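Local coordinates for extracellular solute-binding protein, family 1 (Trichodesmium erythraeum IMS101, PDB 6G7N), which binds ferric iron and probably delivers it to an ABC transporter as the extracellular solute-binding component, at residues 269-274 with 281-286. Sequence-based numbering, arbitrary orientation. Where two conformers were deposited one is given.
Sequences NEYPVV and SVLKPF
Leu283 lays one methyl, CD1, over the face of the Tyr271 ring, and no other residue buries as much surface in the contact. CD1 sits over the ring centre, 3.8 Å from the centroid and 13° off the normal, a CH-pi contact that suits a branched aliphatic chain and a flat aromatic one. The CB of Leu283 already points toward the other segment, and chi2 of 172° puts CD1 anti to CA; CD1 also lies 3.6 Å from Asn269 O, and at the same distance from Glu270 O, so the methyl packs against two successive backbone carbonyl oxygens as well as the ring. The other methyl, CD2, flanks the phenol oxygen. Phe289 meets the Tyr271 ring edge-to-face.

No direct hydrogen bond joins the segments. At the ring edge a water accepts from Tyr271 OH at 2.7 Å and donates to Leu283 O at 2.8 Å, so the hydroxyl is linked to the loop backbone through one water.

At the partly exposed Val282 the fit is looser: its CG1 merely touches Asn269 OD1, at 3.6 Å, the two side chains crossing at about a right angle. That oxygen takes its hydrogen bond from Arg204, while Val282 also rests on Ala200 of helix 196-204. The carboxylate of Glu270, whose CB points away from the loop, is held by Ser99 and Ser234 at OE1 and by a salt bridge from OE2 to Arg101, a residue of the ligand pocket.

Asn269, a residue type that tolerates positive phi (54°), is the C-prime residue of the Schellman motif ending helix 258-266, the turn that leads into strand 271-272 of this periplasmic-binding-protein fold, beside its ligand cleft.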
loop_
_atom_site.group_PDB
_atom_site.type_symbol
_atom_site.label_atom_id
_atom_site.label_comp_id
_atom_site.label_asym_id
_atom_site.label_seq_id
_atom_site.Cartn_x
_atom_site.Cartn_y
_atom_site.Cartn_z
ATOM N N ASN A 269 -1.329 -3.746 10.782
ATOM C CA ASN A 269 0.037 -3.337 11.079
ATOM C C ASN A 269 0.579 -2.271 10.140
ATOM O O ASN A 269 1.764 -2.260 9.830
ATOM C CB ASN A 269 0.981 -4.545 11.127
ATOM C CG ASN A 269 0.517 -5.579 12.108
ATOM O OD1 ASN A 269 0.384 -5.304 13.288
ATOM N ND2 ASN A 269 0.236 -6.780 11.613
ATOM N N GLU A 270 -0.303 -1.348 9.743
ATOM C CA GLU A 270 0.024 -0.183 8.928
ATOM C C GLU A 270 0.225 1.045 9.828
ATOM O O GLU A 270 -0.085 1.017 11.031
ATOM C CB GLU A 270 -1.047 0.037 7.843
ATOM C CG GLU A 270 -1.004 -1.057 6.807
ATOM C CD GLU A 270 -2.001 -0.886 5.673
ATOM O OE1 GLU A 270 -2.081 0.234 5.079
ATOM O OE2 GLU A 270 -2.690 -1.876 5.321
ATOM N N TYR A 271 0.757 2.103 9.224
ATOM C CA TYR A 271 0.911 3.379 9.911
ATOM C C TYR A 271 -0.358 4.198 9.744
ATOM O O TYR A 271 -1.001 4.158 8.700
ATOM C CB TYR A 271 2.086 4.158 9.306
ATOM C CG TYR A 271 3.436 3.483 9.425
ATOM C CD1 TYR A 271 4.223 3.681 10.554
ATOM C CD2 TYR A 271 3.928 2.636 8.446
ATOM C CE1 TYR A 271 5.452 3.041 10.702
ATOM C CE2 TYR A 271 5.168 1.985 8.590
ATOM C CZ TYR A 271 5.914 2.193 9.719
ATOM O OH TYR A 271 7.135 1.523 9.835
ATOM N N PRO A 272 -0.693 5.039 10.730
ATOM C CA PRO A 272 -1.746 6.033 10.525
ATOM C C PRO A 272 -1.346 7.028 9.477
ATOM O O PRO A 272 -0.158 7.247 9.230
ATOM C CB PRO A 272 -1.855 6.755 11.889
ATOM C CG PRO A 272 -1.144 5.857 12.835
ATOM C CD PRO A 272 -0.068 5.199 12.056
ATOM N N VAL A 273 -2.337 7.664 8.827
ATOM C CA VAL A 273 -2.052 8.828 7.986
ATOM C C VAL A 273 -2.092 10.146 8.763
ATOM O O VAL A 273 -1.496 11.126 8.311
ATOM C CB VAL A 273 -2.955 8.924 6.738
ATOM C CG1 VAL A 273 -2.844 7.671 5.900
ATOM C CG2 VAL A 273 -4.392 9.236 7.099
ATOM N N VAL A 274 -2.797 10.173 9.906
ATOM C CA VAL A 274 -3.026 11.423 10.618
ATOM C C VAL A 274 -1.887 11.726 11.578
ATOM O O VAL A 274 -1.510 10.899 12.405
ATOM C CB VAL A 274 -4.382 11.390 11.322
ATOM C CG1 VAL A 274 -4.596 12.650 12.161
ATOM C CG2 VAL A 274 -5.523 11.207 10.343
ATOM N N SER A 281 2.731 -0.599 18.423
ATOM C CA SER A 281 3.901 -1.038 19.173
ATOM C C SER A 281 4.879 -1.870 18.334
ATOM O O SER A 281 6.094 -1.716 18.469
ATOM C CB SER A 281 3.476 -1.817 20.413
ATOM O OG SER A 281 2.686 -0.993 21.246
ATOM N N VAL A 282 4.358 -2.714 17.441
ATOM C CA VAL A 282 5.203 -3.565 16.620
ATOM C C VAL A 282 6.053 -2.752 15.631
ATOM O O VAL A 282 7.104 -3.205 15.184
ATOM C CB VAL A 282 4.347 -4.624 15.866
ATOM C CG1 VAL A 282 3.416 -3.989 14.833
ATOM C CG2 VAL A 282 5.219 -5.699 15.219
ATOM N N LEU A 283 5.570 -1.576 15.221
ATOM C CA LEU A 283 6.313 -0.730 14.287
ATOM C C LEU A 283 7.348 0.172 14.950
ATOM O O LEU A 283 8.315 0.563 14.293
ATOM C CB LEU A 283 5.337 0.112 13.457
ATOM C CG LEU A 283 4.369 -0.687 12.581
ATOM C CD1 LEU A 283 3.316 0.217 11.948
ATOM C CD2 LEU A 283 5.111 -1.472 11.512
ATOM N N LYS A 284 7.168 0.503 16.223
ATOM C CA LYS A 284 8.082 1.438 16.902
ATOM C C LYS A 284 9.565 1.036 16.834
ATOM O O LYS A 284 10.414 1.913 16.642
ATOM C CB LYS A 284 7.655 1.709 18.351
ATOM C CG LYS A 284 6.361 2.507 18.510
ATOM C CD LYS A 284 6.092 2.765 19.990
ATOM C CE LYS A 284 4.647 3.123 20.277
ATOM N NZ LYS A 284 4.439 3.412 21.730
ATOM N N PRO A 285 9.909 -0.266 16.981
ATOM C CA PRO A 285 11.345 -0.605 16.960
ATOM C C PRO A 285 12.067 -0.276 15.669
ATOM O O PRO A 285 13.285 -0.116 15.670
ATOM C CB PRO A 285 11.353 -2.118 17.226
ATOM C CG PRO A 285 10.080 -2.373 17.960
ATOM C CD PRO A 285 9.087 -1.419 17.374
ATOM N N PHE A 286 11.322 -0.177 14.574
ATOM C CA PHE A 286 11.925 0.158 13.294
ATOM C C PHE A 286 12.212 1.641 13.129
ATOM O O PHE A 286 12.997 2.017 12.255
ATOM C CB PHE A 286 11.064 -0.360 12.163
ATOM C CG PHE A 286 10.865 -1.833 12.216
ATOM C CD1 PHE A 286 11.890 -2.696 11.865
ATOM C CD2 PHE A 286 9.678 -2.364 12.672
ATOM C CE1 PHE A 286 11.726 -4.059 11.934
ATOM C CE2 PHE A 286 9.506 -3.733 12.743
ATOM C CZ PHE A 286 10.534 -4.577 12.358
HETATM O O HOH W 1 8.479 2.239 12.075
#